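Local coordinates for probable antibiotics synthesis protein (Thermus thermophilus, PDB 1V70), which is of unknown function but belongs to the cupin family, probably binds a metal ion and may take part in antibiotic synthesis, at the interface of chains A and B. Sequence-based numbering; all coordinates share one arbitrary frame. Chains: chain A/B, probable antibiotics synthesis protein.

Contact 1: the interface of chains A and B. Residues chain A 50-52, 100, 102; chain B 25, 27-28, 102.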
# COMPACT_ATOMS: atom_id res chain seq x y z
N ASP A 50 -2.34 -11.18 7.11
CA ASP A 50 -2.39 -11.20 5.65
C ASP A 50 -1.31 -10.24 5.19
O ASP A 50 -0.96 -9.30 5.91
CB ASP A 50 -3.75 -10.71 5.12
CG ASP A 50 -4.88 -11.67 5.42
OD1 ASP A 50 -4.65 -12.89 5.44
OD2 ASP A 50 -6.02 -11.20 5.61
N LYS A 51 -0.76 -10.47 4.00
CA LYS A 51 0.27 -9.59 3.48
C LYS A 51 0.02 -9.29 2.01
O LYS A 51 -0.47 -10.14 1.27
CB LYS A 51 1.65 -10.23 3.65
CG LYS A 51 2.79 -9.37 3.10
CD LYS A 51 4.12 -10.09 3.15
CE LYS A 51 4.55 -10.35 4.58
NZ LYS A 51 5.86 -11.07 4.62
N VAL A 52 0.32 -8.07 1.60
CA VAL A 52 0.17 -7.67 0.21
C VAL A 52 1.46 -7.01 -0.27
O VAL A 52 1.99 -6.11 0.39
CB VAL A 52 -0.99 -6.67 -0.00
CG1 VAL A 52 -1.06 -6.26 -1.47
CG2 VAL A 52 -2.31 -7.29 0.43
N VAL A 100 2.49 -4.45 2.92
CA VAL A 100 1.60 -4.24 4.05
C VAL A 100 1.25 -5.57 4.69
O VAL A 100 0.87 -6.52 4.00
CB VAL A 100 0.29 -3.55 3.61
CG1 VAL A 100 -0.61 -3.31 4.83
CG2 VAL A 100 0.59 -2.23 2.92
N ALA A 102 -0.99 -7.22 7.98
CA ALA A 102 -2.01 -6.91 8.99
C ALA A 102 -2.71 -8.16 9.52
O ALA A 102 -3.13 -9.02 8.75
CB ALA A 102 -3.04 -5.95 8.40
N SER B 25 -10.22 -8.74 3.21
CA SER B 25 -10.30 -9.83 4.18
C SER B 25 -10.71 -9.15 5.47
O SER B 25 -10.75 -7.92 5.54
CB SER B 25 -8.94 -10.51 4.35
OG SER B 25 -8.04 -9.67 5.05
N ARG B 27 -9.02 -8.91 7.88
CA ARG B 27 -7.81 -8.27 8.37
C ARG B 27 -7.46 -6.94 7.71
O ARG B 27 -6.77 -6.12 8.31
CB ARG B 27 -6.63 -9.23 8.26
CG ARG B 27 -6.61 -10.27 9.38
CD ARG B 27 -5.58 -11.35 9.12
NE ARG B 27 -6.04 -12.31 8.13
CZ ARG B 27 -7.07 -13.14 8.31
NH1 ARG B 27 -7.74 -13.13 9.45
NH2 ARG B 27 -7.42 -13.97 7.34
N MET B 28 -7.93 -6.71 6.49
CA MET B 28 -7.62 -5.44 5.84
C MET B 28 -8.39 -5.17 4.56
O MET B 28 -8.87 -6.09 3.89
CB MET B 28 -6.13 -5.34 5.51
CG MET B 28 -5.71 -6.10 4.25
SD MET B 28 -4.07 -5.65 3.56
CE MET B 28 -3.04 -6.87 4.37
N ALA B 102 -6.97 -1.20 8.17
CA ALA B 102 -6.83 -2.43 8.95
C ALA B 102 -7.12 -2.23 10.43
O ALA B 102 -6.63 -1.29 11.05
CB ALA B 102 -5.42 -3.00 8.77
O HOH W 1 -7.02 -14.12 4.51
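A:Asp50, at the start of strand 50-55, faces B:Ser25 and B:Arg27 at the turn between strands 18-25 and 28-35 of the other cupin chain. Its CG stands beside the backbone N (chi1 -69°), which carries the carboxylate across the interface. Followed outward, CB lies 4.0 Å from the methyl CE of B:Met28. CG then branches into two oxygens that share NE of B:Arg27. OD2 accepts a hydrogen bond from the hydroxyl OG of B:Ser25 at 2.6 Å, met nearly along its C-O axis, and forms a salt bridge with NE of B:Arg27 at 2.7 Å. OD1, 3.1 Å from NE of B:Arg27, lies at the edge of the guanidinium, in its plane, although the carboxylate itself is turned 64° from that plane. A short acidic side chain suits this place, since one oxygen can take both a hydroxyl and an N-H of a presumably charged guanidinium. The arginine bends at chi3 (-77°) to bring NE inward, while its CD passes 3.4 Å from the carbonyl O of A:Ala102. Flexible B:Met28 fills the apolar flank, its SD 3.9 Å from CG2 of A:Val52. Beyond the direct contacts, water 1 lies 2.8 Å from OD1 of A:Asp50 and 2.9 Å from NH2 of B:Arg27.

Contact 2: the interface of chains A and B. Residues chain A 52, 76-78; chain B 2-3, 23.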
# COMPACT_ATOMS: atom_id res chain seq x y z
N VAL A 52 0.32 -8.07 1.60
CA VAL A 52 0.17 -7.67 0.21
C VAL A 52 1.46 -7.01 -0.27
O VAL A 52 1.99 -6.11 0.39
CB VAL A 52 -0.99 -6.67 -0.00
CG1 VAL A 52 -1.06 -6.26 -1.47
CG2 VAL A 52 -2.31 -7.29 0.43
N ALA A 76 0.06 -5.93 -7.79
CA ALA A 76 0.00 -6.32 -6.38
C ALA A 76 -0.41 -7.78 -6.26
O ALA A 76 -1.21 -8.28 -7.06
CB ALA A 76 -0.98 -5.42 -5.63
N ALA A 77 0.12 -8.45 -5.25
CA ALA A 77 -0.18 -9.85 -4.98
C ALA A 77 -0.55 -10.01 -3.51
O ALA A 77 0.10 -9.43 -2.63
CB ALA A 77 1.01 -10.73 -5.33
N PHE A 78 -1.58 -10.80 -3.25
CA PHE A 78 -2.09 -11.04 -1.90
C PHE A 78 -1.65 -12.40 -1.35
O PHE A 78 -1.83 -13.43 -2.00
CB PHE A 78 -3.62 -10.98 -1.94
CG PHE A 78 -4.28 -11.07 -0.60
CD1 PHE A 78 -4.35 -9.95 0.23
CD2 PHE A 78 -4.84 -12.26 -0.16
CE1 PHE A 78 -4.98 -10.03 1.48
CE2 PHE A 78 -5.47 -12.35 1.09
CZ PHE A 78 -5.53 -11.23 1.91
N GLU B 2 -4.17 -14.31 -5.47
CA GLU B 2 -4.86 -13.19 -6.06
C GLU B 2 -3.81 -12.19 -6.46
O GLU B 2 -2.92 -11.86 -5.68
CB GLU B 2 -5.83 -12.58 -5.03
CG GLU B 2 -7.04 -13.48 -4.71
CD GLU B 2 -7.98 -12.81 -3.72
OE1 GLU B 2 -8.36 -11.68 -3.93
OE2 GLU B 2 -8.37 -13.47 -2.75
N ILE B 3 -3.88 -11.74 -7.70
CA ILE B 3 -2.90 -10.79 -8.22
C ILE B 3 -3.62 -9.87 -9.19
O ILE B 3 -4.45 -10.31 -9.99
CB ILE B 3 -1.73 -11.54 -8.90
CG1 ILE B 3 -0.68 -10.55 -9.40
CG2 ILE B 3 -2.26 -12.42 -10.02
CD1 ILE B 3 0.64 -11.20 -9.75
N PHE B 23 -8.17 -6.05 -2.95
CA PHE B 23 -8.18 -7.26 -2.12
C PHE B 23 -8.92 -6.92 -0.84
O PHE B 23 -8.95 -5.76 -0.41
CB PHE B 23 -6.77 -7.70 -1.74
CG PHE B 23 -5.83 -7.89 -2.89
CD1 PHE B 23 -6.12 -8.80 -3.91
CD2 PHE B 23 -4.65 -7.16 -2.95
CE1 PHE B 23 -5.22 -8.98 -4.96
CE2 PHE B 23 -3.75 -7.34 -4.00
CZ PHE B 23 -4.04 -8.25 -5.00
O HOH W 2 -4.09 -14.79 -2.73
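One face of the B:Phe23 ring receives the CB methylene of A:Phe78, a CH-pi contact in which CB lies 3.8 Å from the ring centroid. At the rim, in plane, stands the backbone carbonyl carbon of A:Ala76, whose O is 3.5 Å from CZ of B:Phe23. Farther round, CE2 of the same ring meets CB of A:Ala76 at 3.7 Å and CG1 of A:Val52 at 3.8 Å. Alanine suits this strand because its small methyl lets the aromatic ring come close to the backbone. A flat, apolar phenylalanine in turn offers a face to the methylene and a rim to alanine and valine. The two phenylalanines do not stack: their side chains run past each other in opposite directions, and CD1 of A:Phe78 reaches CB of B:Phe23. With CG of A:Phe78 opposite the backbone N (chi1 -174°), its ring extends alongside the partner's CB. Next to the aromatic pair the backbones join: N of A:Phe78 donates to O of B:Glu2 at 3.0 Å, a nearly straight bond with 170° at the hydrogen. Water 2, at the edge of the A:Phe78 ring and in its plane, lies 2.7 Å from O of A:Phe78 and 2.8 Å from N of B:Glu2. In the fold, strand 2-5 of chain B thus adds antiparallel to strand 75-79 of chain A, continuing a cupin sheet across the two-chain assembly of the crystal, while B:Phe23 comes from strand 18-25.

Contact 3: the interface of chains A and B. Residues chain A 30, 54, 98, 100; chain B 30, 54, 56, 98, 100.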
# COMPACT_ATOMS: atom_id res chain seq x y z
N TYR A 30 3.57 -1.21 7.64
CA TYR A 30 3.56 -0.55 6.33
C TYR A 30 5.04 -0.34 6.06
O TYR A 30 5.66 0.57 6.61
CB TYR A 30 2.82 0.78 6.44
CG TYR A 30 2.33 1.35 5.13
CD1 TYR A 30 1.08 1.00 4.60
CD2 TYR A 30 3.10 2.27 4.43
CE1 TYR A 30 0.62 1.56 3.40
CE2 TYR A 30 2.65 2.84 3.24
CZ TYR A 30 1.41 2.48 2.73
OH TYR A 30 0.97 3.08 1.57
N TYR A 54 3.28 -4.88 -3.32
CA TYR A 54 2.98 -4.00 -4.45
C TYR A 54 4.32 -3.55 -5.03
O TYR A 54 5.18 -3.05 -4.30
CB TYR A 54 2.18 -2.78 -3.99
CG TYR A 54 1.97 -1.75 -5.09
CD1 TYR A 54 1.09 -2.00 -6.14
CD2 TYR A 54 2.69 -0.56 -5.09
CE1 TYR A 54 0.93 -1.07 -7.18
CE2 TYR A 54 2.53 0.38 -6.12
CZ TYR A 54 1.65 0.11 -7.15
OH TYR A 54 1.49 1.03 -8.16
N LEU A 98 6.22 -2.02 -1.88
CA LEU A 98 5.47 -1.43 -0.77
C LEU A 98 4.79 -2.69 -0.23
O LEU A 98 4.05 -3.38 -0.96
CB LEU A 98 4.44 -0.43 -1.28
CG LEU A 98 3.52 0.18 -0.22
CD1 LEU A 98 4.33 0.84 0.88
CD2 LEU A 98 2.60 1.20 -0.88
N VAL A 100 2.49 -4.45 2.92
CA VAL A 100 1.60 -4.24 4.05
C VAL A 100 1.25 -5.57 4.69
O VAL A 100 0.87 -6.52 4.00
CB VAL A 100 0.29 -3.55 3.61
CG1 VAL A 100 -0.61 -3.31 4.83
CG2 VAL A 100 0.59 -2.23 2.92
N TYR B 30 -7.80 -3.27 0.96
CA TYR B 30 -6.73 -2.79 0.10
C TYR B 30 -7.49 -2.24 -1.10
O TYR B 30 -7.96 -3.00 -1.95
CB TYR B 30 -5.84 -3.98 -0.30
CG TYR B 30 -4.46 -3.61 -0.80
CD1 TYR B 30 -3.39 -3.44 0.08
CD2 TYR B 30 -4.22 -3.45 -2.16
CE1 TYR B 30 -2.11 -3.13 -0.39
CE2 TYR B 30 -2.95 -3.15 -2.64
CZ TYR B 30 -1.90 -3.00 -1.75
OH TYR B 30 -0.64 -2.73 -2.25
N TYR B 54 -1.72 6.53 0.16
CA TYR B 54 -0.49 6.63 -0.61
C TYR B 54 -0.86 7.20 -1.98
O TYR B 54 -1.75 6.68 -2.65
CB TYR B 54 0.18 5.27 -0.78
CG TYR B 54 1.38 5.30 -1.71
CD1 TYR B 54 2.58 5.88 -1.31
CD2 TYR B 54 1.30 4.77 -3.00
CE1 TYR B 54 3.67 5.94 -2.17
CE2 TYR B 54 2.39 4.83 -3.87
CZ TYR B 54 3.57 5.41 -3.45
OH TYR B 54 4.65 5.46 -4.30
N LEU B 56 -0.59 7.67 -5.78
CA LEU B 56 -0.07 7.00 -6.97
C LEU B 56 0.05 8.00 -8.11
O LEU B 56 1.04 8.01 -8.84
CB LEU B 56 -1.00 5.86 -7.39
CG LEU B 56 -1.12 4.67 -6.45
CD1 LEU B 56 -2.32 3.82 -6.85
CD2 LEU B 56 0.17 3.85 -6.48
N LEU B 98 -3.69 4.69 -3.26
CA LEU B 98 -3.70 3.31 -2.82
C LEU B 98 -4.01 3.51 -1.34
O LEU B 98 -3.27 4.20 -0.62
CB LEU B 98 -2.33 2.66 -3.01
CG LEU B 98 -2.18 1.23 -2.49
CD1 LEU B 98 -3.23 0.32 -3.11
CD2 LEU B 98 -0.79 0.72 -2.80
N VAL B 100 -5.10 1.69 2.38
CA VAL B 100 -5.16 0.47 3.18
C VAL B 100 -5.79 0.77 4.53
O VAL B 100 -5.41 1.73 5.21
CB VAL B 100 -3.75 -0.11 3.41
CG1 VAL B 100 -3.85 -1.40 4.22
CG2 VAL B 100 -3.06 -0.38 2.09
O HOH W 3 -1.75 3.00 1.39
O HOH W 4 1.30 -3.47 -0.47
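Strands 28-35, 50-55 and 95-102 of the two cupin chains face each other about the two-fold axis, and here pairs of identical residues meet. CD2 of A:Leu98 points at CD2 of B:Leu98, tip to tip, at 3.9 Å. The valines do likewise, with CG1 of A:Val100 3.8 Å from CG1 of B:Val100. Branched aliphatic side chains suit a symmetry axis, where each packs against its own copy. The CG of A:Leu98, as of B:Leu98, lies opposite its backbone N (chi1 176°), sending the branch toward the partner chain; there CD2 of B:Leu98 also sits over a face of the A:Tyr54 ring, offset toward its rim, as A:Leu98 does for B:Tyr54. A:Tyr30 and B:Tyr54, like B:Tyr30 and A:Tyr54, cross at about a right angle, the phenol OH of A:Tyr30 lying 3.3 Å from CB of B:Tyr54. That same OH reaches water 3 at 2.7 Å, and the water continues to the backbone O of B:Leu98 at 2.8 Å. Water 4 makes the matching link from B:Tyr30 to A:Leu98. Tyrosine suits both places: the ring of A:Tyr54 or B:Tyr54 gives leucine a face, and the hydroxyl of A:Tyr30 or B:Tyr30 binds the bridging water. CD2 of B:Leu56 approaches OH of A:Tyr54 at 3.5 Å. Together the paired aliphatic tips and tyrosines give the two-chain assembly an apolar centre, with bridging waters serving polar groups within it.

Contact 1 and contact 2 have C-alpha centres about 10 Å apart and share A:Val52, which turns CG2 mainly to B:Met28 and CG1 to B:Phe23. Contact 1 is likewise about 10 Å from contact 3, with A:Val100 in common; contacts 2 and 3 are about 11 Å apart. Strand 50-55 of chain A contributes to all three, so one strand links the charged rim, the intermolecular sheet and the symmetric centre. Contacts 1 and 2 recur with the chains exchanged, giving two copies of each. This partly polar, partly apolar interface is consistent with a stable dimer, although the structure alone does not show the solution state.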